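Local coordinates for putative ATP binding component of ABC-transporter (Escherichia coli, PDB 2R5O), which binds polysaccharide through this C-terminal domain of Wzt, which is probably the ATP-hydrolysing component of an ABC transporter exporting O antigen, at residues A[69-80]-A[122-133]. Sequence-based numbering, arbitrary orientation. Where two conformers were deposited one is given.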
ATOM      1  N   ASN A  69      -0.481  -4.649  -8.529  1.00 18.54           N
ATOM      2  CA  ASN A  69      -1.953  -4.520  -8.376  1.00 19.94           C
ATOM      3  C   ASN A  69      -2.740  -5.766  -8.676  1.00 20.15           C
ATOM      4  O   ASN A  69      -3.954  -5.814  -8.453  1.00 21.45           O
ATOM      5  CB  ASN A  69      -2.532  -3.335  -9.149  1.00 20.72           C
ATOM      6  CG  ASN A  69      -1.794  -2.050  -8.878  1.00 23.24           C
ATOM      7  OD1 ASN A  69      -1.496  -1.287  -9.811  1.00 25.99           O
ATOM      8  ND2 ASN A  69      -1.441  -1.817  -7.614  1.00 23.93           N
ATOM      9  N   GLN A  70      -2.073  -6.819  -9.134  1.00 19.50           N
ATOM     10  CA  GLN A  70      -2.782  -8.047  -9.492  1.00 19.52           C
ATOM     11  C   GLN A  70      -3.039  -8.950  -8.276  1.00 19.22           C
ATOM     12  O   GLN A  70      -2.137  -9.166  -7.450  1.00 21.25           O
ATOM     13  CB  GLN A  70      -2.002  -8.788 -10.574  1.00 20.03           C
ATOM     14  CG  GLN A  70      -2.743  -9.900 -11.222  1.00 20.99           C
ATOM     15  CD  GLN A  70      -2.096 -10.317 -12.511  1.00 26.07           C
ATOM     16  OE1 GLN A  70      -2.126  -9.584 -13.487  1.00 28.81           O
ATOM     17  NE2 GLN A  70      -1.482 -11.485 -12.512  1.00 27.99           N
ATOM     18  N   GLN A  71      -4.225  -9.525  -8.220  1.00 17.58           N
ATOM     19  CA  GLN A  71      -4.565 -10.552  -7.196  1.00 18.83           C
ATOM     20  C   GLN A  71      -3.638 -11.770  -7.319  1.00 17.48           C
ATOM     21  O   GLN A  71      -3.472 -12.320  -8.408  1.00 18.26           O
ATOM     22  CB  GLN A  71      -5.998 -11.003  -7.412  1.00 20.75           C
ATOM     23  CG  GLN A  71      -6.687 -11.680  -6.219  1.00 22.59           C
ATOM     24  CD  GLN A  71      -7.036 -10.726  -5.060  1.00 22.39           C
ATOM     25  OE1 GLN A  71      -6.868  -9.523  -5.149  1.00 25.84           O
ATOM     26  NE2 GLN A  71      -7.520 -11.282  -3.971  1.00 23.42           N
ATOM     27  N   THR A  72      -3.016 -12.139  -6.202  1.00 15.49           N
ATOM     28  CA  THR A  72      -2.089 -13.281  -6.116  1.00 15.51           C
ATOM     29  C   THR A  72      -2.510 -14.169  -4.957  1.00 14.43           C
ATOM     30  O   THR A  72      -2.908 -13.658  -3.903  1.00 15.29           O
ATOM     31  CB  THR A  72      -0.637 -12.796  -5.948  1.00 15.36           C
ATOM     32  OG1 THR A  72      -0.303 -12.039  -7.110  1.00 17.13           O
ATOM     33  CG2 THR A  72       0.323 -13.917  -5.761  1.00 15.26           C
ATOM     34  N   ASP A  73      -2.449 -15.472  -5.172  1.00 14.09           N
ATOM     35  CA  ASP A  73      -2.734 -16.467  -4.148  1.00 14.98           C
ATOM     36  C   ASP A  73      -1.437 -17.000  -3.564  1.00 14.53           C
ATOM     37  O   ASP A  73      -0.553 -17.428  -4.298  1.00 15.08           O
ATOM     38  CB  ASP A  73      -3.512 -17.652  -4.722  1.00 15.62           C
ATOM     39  CG  ASP A  73      -4.826 -17.274  -5.338  1.00 18.28           C
ATOM     40  OD1 ASP A  73      -5.501 -16.327  -4.906  1.00 17.68           O
ATOM     41  OD2 ASP A  73      -5.223 -18.009  -6.257  1.00 21.90           O
ATOM     42  N   PHE A  74      -1.356 -16.976  -2.239  1.00 14.37           N
ATOM     43  CA  PHE A  74      -0.223 -17.445  -1.468  1.00 14.68           C
ATOM     44  C   PHE A  74      -0.725 -18.585  -0.603  1.00 14.58           C
ATOM     45  O   PHE A  74      -1.501 -18.361   0.339  1.00 15.31           O
ATOM     46  CB  PHE A  74       0.304 -16.311  -0.584  1.00 15.04           C
ATOM     47  CG  PHE A  74       0.822 -15.125  -1.362  1.00 14.64           C
ATOM     48  CD1 PHE A  74       2.108 -15.106  -1.859  1.00 14.65           C
ATOM     49  CD2 PHE A  74       0.021 -14.009  -1.601  1.00 15.60           C
ATOM     50  CE1 PHE A  74       2.580 -14.006  -2.543  1.00 15.26           C
ATOM     51  CE2 PHE A  74       0.507 -12.954  -2.292  1.00 15.76           C
ATOM     52  CZ  PHE A  74       1.798 -12.942  -2.750  1.00 15.30           C
ATOM     53  N   LEU A  75      -0.334 -19.807  -0.938  1.00 14.56           N
ATOM     54  CA  LEU A  75      -0.817 -21.024  -0.277  1.00 15.02           C
ATOM     55  C   LEU A  75       0.294 -21.680   0.511  1.00 14.78           C
ATOM     56  O   LEU A  75       1.443 -21.747   0.046  1.00 14.67           O
ATOM     57  CB  LEU A  75      -1.362 -22.040  -1.291  1.00 15.53           C
ATOM     58  CG  LEU A  75      -2.545 -21.540  -2.125  1.00 16.39           C
ATOM     59  CD1 LEU A  75      -2.098 -20.932  -3.446  1.00 17.35           C
ATOM     60  CD2 LEU A  75      -3.565 -22.641  -2.333  1.00 20.88           C
ATOM     61  N   MET A  76      -0.047 -22.188   1.689  1.00 14.90           N
ATOM     62  CA  MET A  76       0.891 -22.925   2.520  1.00 15.46           C
ATOM     63  C   MET A  76       0.258 -24.237   2.967  1.00 14.92           C
ATOM     64  O   MET A  76      -0.922 -24.271   3.290  1.00 16.25           O
ATOM     65  CB  MET A  76       1.341 -22.084   3.734  1.00 15.90           C
ATOM     66  CG  MET A  76       0.194 -21.386   4.490  1.00 17.15           C
ATOM     67  SD  MET A  76       0.647 -20.455   5.968  1.00 16.79           S
ATOM     68  CE  MET A  76       0.848 -21.823   7.027  1.00 17.12           C
ATOM     69  N   LYS A  77       1.049 -25.311   2.980  1.00 15.28           N
ATOM     70  CA  LYS A  77       0.594 -26.630   3.400  1.00 15.15           C
ATOM     71  C   LYS A  77       1.268 -26.980   4.715  1.00 15.31           C
ATOM     72  O   LYS A  77       2.487 -26.841   4.857  1.00 14.91           O
ATOM     73  CB  LYS A  77       0.949 -27.671   2.354  1.00 15.88           C
ATOM     74  CG  LYS A  77       0.431 -29.059   2.716  1.00 17.96           C
ATOM     75  CD  LYS A  77       0.520 -30.069   1.570  1.00 19.90           C
ATOM     76  CE  LYS A  77       1.925 -30.547   1.370  1.00 23.41           C
ATOM     77  NZ  LYS A  77       2.005 -31.805   0.536  1.00 22.39           N
ATOM     78  N   VAL A  78       0.472 -27.442   5.670  1.00 15.03           N
ATOM     79  CA  VAL A  78       0.938 -27.723   7.031  1.00 14.62           C
ATOM     80  C   VAL A  78       0.532 -29.131   7.442  1.00 14.44           C
ATOM     81  O   VAL A  78      -0.619 -29.539   7.210  1.00 15.23           O
ATOM     82  CB  VAL A  78       0.324 -26.748   8.049  1.00 15.54           C
ATOM     83  CG1 VAL A  78       0.895 -26.992   9.448  1.00 16.09           C
ATOM     84  CG2 VAL A  78       0.557 -25.314   7.605  1.00 16.11           C
ATOM     85  N   VAL A  79       1.450 -29.848   8.098  1.00 14.40           N
ATOM     86  CA  VAL A  79       1.122 -31.099   8.780  1.00 14.83           C
ATOM     87  C   VAL A  79       1.160 -30.862  10.286  1.00 15.41           C
ATOM     88  O   VAL A  79       2.093 -30.261  10.796  1.00 15.78           O
ATOM     89  CB  VAL A  79       2.048 -32.274   8.338  1.00 15.32           C
ATOM     90  CG1 VAL A  79       3.548 -32.022   8.605  1.00 16.23           C
ATOM     91  CG2 VAL A  79       1.623 -33.577   9.030  1.00 15.61           C
ATOM     92  N   PHE A  80       0.117 -31.312  10.979  1.00 15.93           N
ATOM     93  CA  PHE A  80      -0.041 -31.121  12.424  1.00 16.15           C
ATOM     94  C   PHE A  80       0.297 -32.400  13.166  1.00 16.65           C
ATOM     95  O   PHE A  80      -0.169 -33.469  12.796  1.00 16.83           O
ATOM     96  CB  PHE A  80      -1.461 -30.662  12.727  1.00 15.94           C
ATOM     97  CG  PHE A  80      -1.768 -29.317  12.122  1.00 15.69           C
ATOM     98  CD1 PHE A  80      -1.456 -28.150  12.814  1.00 15.00           C
ATOM     99  CD2 PHE A  80      -2.298 -29.213  10.860  1.00 15.97           C
ATOM    100  CE1 PHE A  80      -1.703 -26.915  12.264  1.00 14.86           C
ATOM    101  CE2 PHE A  80      -2.548 -27.975  10.302  1.00 16.02           C
ATOM    102  CZ  PHE A  80      -2.260 -26.825  11.013  1.00 15.24           C
ATOM    103  N   ASP A 122      -3.301 -34.427  10.728  1.00 18.43           N
ATOM    104  CA  ASP A 122      -3.973 -33.722   9.655  1.00 18.88           C
ATOM    105  C   ASP A 122      -2.986 -32.924   8.788  1.00 18.73           C
ATOM    106  O   ASP A 122      -2.007 -32.367   9.286  1.00 18.99           O
ATOM    107  CB  ASP A 122      -5.016 -32.748  10.202  1.00 19.02           C
ATOM    108  CG  ASP A 122      -6.299 -33.404  10.645  1.00 20.48           C
ATOM    109  OD1 ASP A 122      -6.453 -34.638  10.502  1.00 21.20           O
ATOM    110  OD2 ASP A 122      -7.164 -32.630  11.131  1.00 22.49           O
ATOM    111  N   VAL A 123      -3.302 -32.850   7.497  1.00 17.95           N
ATOM    112  CA  VAL A 123      -2.574 -32.035   6.529  1.00 18.08           C
ATOM    113  C   VAL A 123      -3.588 -31.049   5.989  1.00 18.10           C
ATOM    114  O   VAL A 123      -4.674 -31.441   5.571  1.00 18.92           O
ATOM    115  CB  VAL A 123      -1.988 -32.894   5.394  1.00 18.51           C
ATOM    116  CG1 VAL A 123      -1.213 -32.039   4.392  1.00 18.58           C
ATOM    117  CG2 VAL A 123      -1.100 -33.969   5.979  1.00 19.66           C
ATOM    118  N   ARG A 124      -3.266 -29.755   6.048  1.00 18.20           N
ATOM    119  CA  ARG A 124      -4.187 -28.699   5.625  1.00 17.99           C
ATOM    120  C   ARG A 124      -3.463 -27.704   4.742  1.00 17.94           C
ATOM    121  O   ARG A 124      -2.284 -27.447   4.924  1.00 17.95           O
ATOM    122  CB  ARG A 124      -4.740 -27.942   6.828  1.00 18.52           C
ATOM    123  CG  ARG A 124      -5.436 -28.771   7.872  1.00 20.30           C
ATOM    124  CD  ARG A 124      -6.792 -29.245   7.418  1.00 21.67           C
ATOM    125  NE  ARG A 124      -7.423 -30.061   8.466  1.00 22.77           N
ATOM    126  CZ  ARG A 124      -8.226 -29.594   9.422  1.00 23.37           C
ATOM    127  NH1 ARG A 124      -8.529 -28.297   9.507  1.00 24.72           N
ATOM    128  NH2 ARG A 124      -8.716 -30.442  10.307  1.00 23.65           N
ATOM    129  N   VAL A 125      -4.212 -27.099   3.832  1.00 16.98           N
ATOM    130  CA  VAL A 125      -3.714 -26.014   3.018  1.00 17.28           C
ATOM    131  C   VAL A 125      -4.495 -24.762   3.387  1.00 16.94           C
ATOM    132  O   VAL A 125      -5.721 -24.778   3.562  1.00 17.66           O
ATOM    133  CB  VAL A 125      -3.869 -26.346   1.526  1.00 17.70           C
ATOM    134  CG1 VAL A 125      -3.482 -25.149   0.670  1.00 19.79           C
ATOM    135  CG2 VAL A 125      -3.020 -27.563   1.174  1.00 18.53           C
ATOM    136  N   PHE A 126      -3.768 -23.657   3.475  1.00 15.95           N
ATOM    137  CA  PHE A 126      -4.328 -22.344   3.778  1.00 16.22           C
ATOM    138  C   PHE A 126      -3.935 -21.367   2.702  1.00 15.84           C
ATOM    139  O   PHE A 126      -2.794 -21.387   2.244  1.00 16.15           O
ATOM    140  CB  PHE A 126      -3.795 -21.871   5.128  1.00 16.98           C
ATOM    141  CG  PHE A 126      -4.044 -22.852   6.247  1.00 17.11           C
ATOM    142  CD1 PHE A 126      -5.334 -23.173   6.658  1.00 18.90           C
ATOM    143  CD2 PHE A 126      -2.994 -23.518   6.829  1.00 16.61           C
ATOM    144  CE1 PHE A 126      -5.546 -24.095   7.689  1.00 18.62           C
ATOM    145  CE2 PHE A 126      -3.188 -24.421   7.875  1.00 17.63           C
ATOM    146  CZ  PHE A 126      -4.458 -24.703   8.297  1.00 17.55           C
ATOM    147  N   LYS A 127      -4.872 -20.505   2.310  1.00 15.35           N
ATOM    148  CA  LYS A 127      -4.653 -19.598   1.200  1.00 15.14           C
ATOM    149  C   LYS A 127      -4.923 -18.160   1.604  1.00 15.08           C
ATOM    150  O   LYS A 127      -6.022 -17.843   2.078  1.00 16.83           O
ATOM    151  CB  LYS A 127      -5.561 -19.998   0.027  1.00 15.44           C
ATOM    152  CG  LYS A 127      -5.449 -19.050  -1.166  1.00 17.63           C
ATOM    153  CD  LYS A 127      -6.192 -19.542  -2.381  1.00 21.49           C
ATOM    154  CE  LYS A 127      -7.659 -19.319  -2.317  1.00 24.45           C
ATOM    155  NZ  LYS A 127      -8.216 -19.565  -3.705  1.00 28.43           N
ATOM    156  N   PHE A 128      -3.955 -17.284   1.350  1.00 15.09           N
ATOM    157  CA  PHE A 128      -4.125 -15.831   1.487  1.00 14.52           C
ATOM    158  C   PHE A 128      -4.115 -15.267   0.066  1.00 14.77           C
ATOM    159  O   PHE A 128      -3.161 -15.497  -0.678  1.00 16.80           O
ATOM    160  CB  PHE A 128      -2.966 -15.215   2.285  1.00 14.73           C
ATOM    161  CG  PHE A 128      -2.965 -15.609   3.733  1.00 14.29           C
ATOM    162  CD1 PHE A 128      -3.597 -14.809   4.653  1.00 14.64           C
ATOM    163  CD2 PHE A 128      -2.334 -16.755   4.158  1.00 16.15           C
ATOM    164  CE1 PHE A 128      -3.623 -15.150   5.980  1.00 15.83           C
ATOM    165  CE2 PHE A 128      -2.358 -17.103   5.498  1.00 15.89           C
ATOM    166  CZ  PHE A 128      -2.992 -16.309   6.389  1.00 15.63           C
ATOM    167  N   SER A 129      -5.145 -14.534  -0.303  1.00 14.72           N
ATOM    168  CA  SER A 129      -5.239 -13.966  -1.644  1.00 14.51           C
ATOM    169  C   SER A 129      -5.293 -12.447  -1.500  1.00 14.81           C
ATOM    170  O   SER A 129      -6.148 -11.931  -0.790  1.00 15.32           O
ATOM    171  CB  SER A 129      -6.486 -14.466  -2.374  0.65 15.52           C
ATOM    172  OG  SER A 129      -6.475 -15.867  -2.522  0.65 16.93           O
ATOM    173  N   LEU A 130      -4.424 -11.740  -2.201  1.00 14.25           N
ATOM    174  CA  LEU A 130      -4.346 -10.309  -2.049  1.00 15.58           C
ATOM    175  C   LEU A 130      -3.781  -9.679  -3.310  1.00 15.86           C
ATOM    176  O   LEU A 130      -3.035 -10.315  -4.050  1.00 15.24           O
ATOM    177  CB  LEU A 130      -3.506  -9.934  -0.816  1.00 15.47           C
ATOM    178  CG  LEU A 130      -2.066 -10.451  -0.841  1.00 15.46           C
ATOM    179  CD1 LEU A 130      -1.102  -9.427  -1.403  1.00 17.97           C
ATOM    180  CD2 LEU A 130      -1.603 -10.928   0.536  1.00 19.32           C
ATOM    181  N   PRO A 131      -4.159  -8.416  -3.539  1.00 16.92           N
ATOM    182  CA  PRO A 131      -3.612  -7.659  -4.649  1.00 18.02           C
ATOM    183  C   PRO A 131      -2.231  -7.138  -4.264  1.00 16.44           C
ATOM    184  O   PRO A 131      -2.068  -6.512  -3.220  1.00 17.05           O
ATOM    185  CB  PRO A 131      -4.626  -6.527  -4.828  1.00 18.19           C
ATOM    186  CG  PRO A 131      -5.121  -6.270  -3.485  1.00 20.97           C
ATOM    187  CD  PRO A 131      -5.137  -7.610  -2.786  1.00 17.97           C
ATOM    188  N   VAL A 132      -1.245  -7.398  -5.097  1.00 18.24           N
ATOM    189  CA  VAL A 132       0.112  -7.053  -4.733  1.00 18.04           C
ATOM    190  C   VAL A 132       0.343  -5.565  -5.093  1.00 18.11           C
ATOM    191  O   VAL A 132       0.951  -5.217  -6.120  1.00 18.92           O
ATOM    192  CB  VAL A 132       1.112  -8.012  -5.366  1.00 18.93           C
ATOM    193  CG1 VAL A 132       2.535  -7.687  -4.922  1.00 19.24           C
ATOM    194  CG2 VAL A 132       0.754  -9.473  -4.976  1.00 18.20           C
ATOM    195  N   ASP A 133      -0.169  -4.706  -4.223  1.00 17.99           N
ATOM    196  CA  ASP A 133      -0.234  -3.230  -4.444  1.00 16.92           C
ATOM    197  C   ASP A 133       1.111  -2.566  -4.000  1.00 16.94           C
ATOM    198  O   ASP A 133       1.166  -1.796  -3.045  1.00 17.74           O
ATOM    199  CB  ASP A 133      -1.453  -2.644  -3.697  1.00 18.33           C
ATOM    200  CG  ASP A 133      -2.793  -2.994  -4.321  1.00 18.37           C
ATOM    201  OD1 ASP A 133      -2.847  -3.465  -5.464  1.00 21.46           O
ATOM    202  OD2 ASP A 133      -3.846  -2.792  -3.664  1.00 21.41           O
TER
HETATM  203  O   HOH W   1      -5.340  -3.787  -6.896  1.00 21.60           O
HETATM  204  O   HOH W   2      -8.196  -9.641  -1.472  1.00 28.91           O
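Asp133 OD1 is gripped twice: Asn69 ND2 donates to it at 3.1 Å, and a water donates to it while giving its other hydrogen to Asn69 O. The amide approaches from above the carboxylate plane, the two flat groups being 63° apart, and ND2 also hydrogen-bonds Asp179 OD2. The antiparallel ladder of 71-80 and 123-131 runs on from this end, with paired backbone bonds from Thr72–Leu130 to Val78–Arg124. Gln71 bends at chi2 (71°), which lays its amide alongside Pro131 and puts OE1 3.5 Å from Pro131 CD; a second water links Gln71 NE2 to Ser129 O.

One face carries a largely apolar row, Phe74, Met76, Phe126 and Phe128, between Thr72 and Arg124. Thr72 CG2 sits over one face of the Phe74 ring, offset toward its rim, while the Phe74 and Leu130 side chains cross at about a right angle, CE2 lying 3.9 Å from Leu130 CG. Farther along, Val78 CG2 meets the edge of the Phe126 ring in its plane, 3.9 Å from CE2, and Phe80 CZ touches the same CE2 atom at 4.1 Å. On the other face, Leu75 lies alongside Lys127, CG to CG 3.9 Å.

Phe74, Met76 and Phe80 pack on strand 137-147 of the opposing sheet of the immunoglobulin-like sandwich, while the second subunit continues this sheet at Lys127–Ser129. Regular backbone bonding thus holds an apolar row against the core, with water-linked polar groups gathered at the Asn69/Asp133 end.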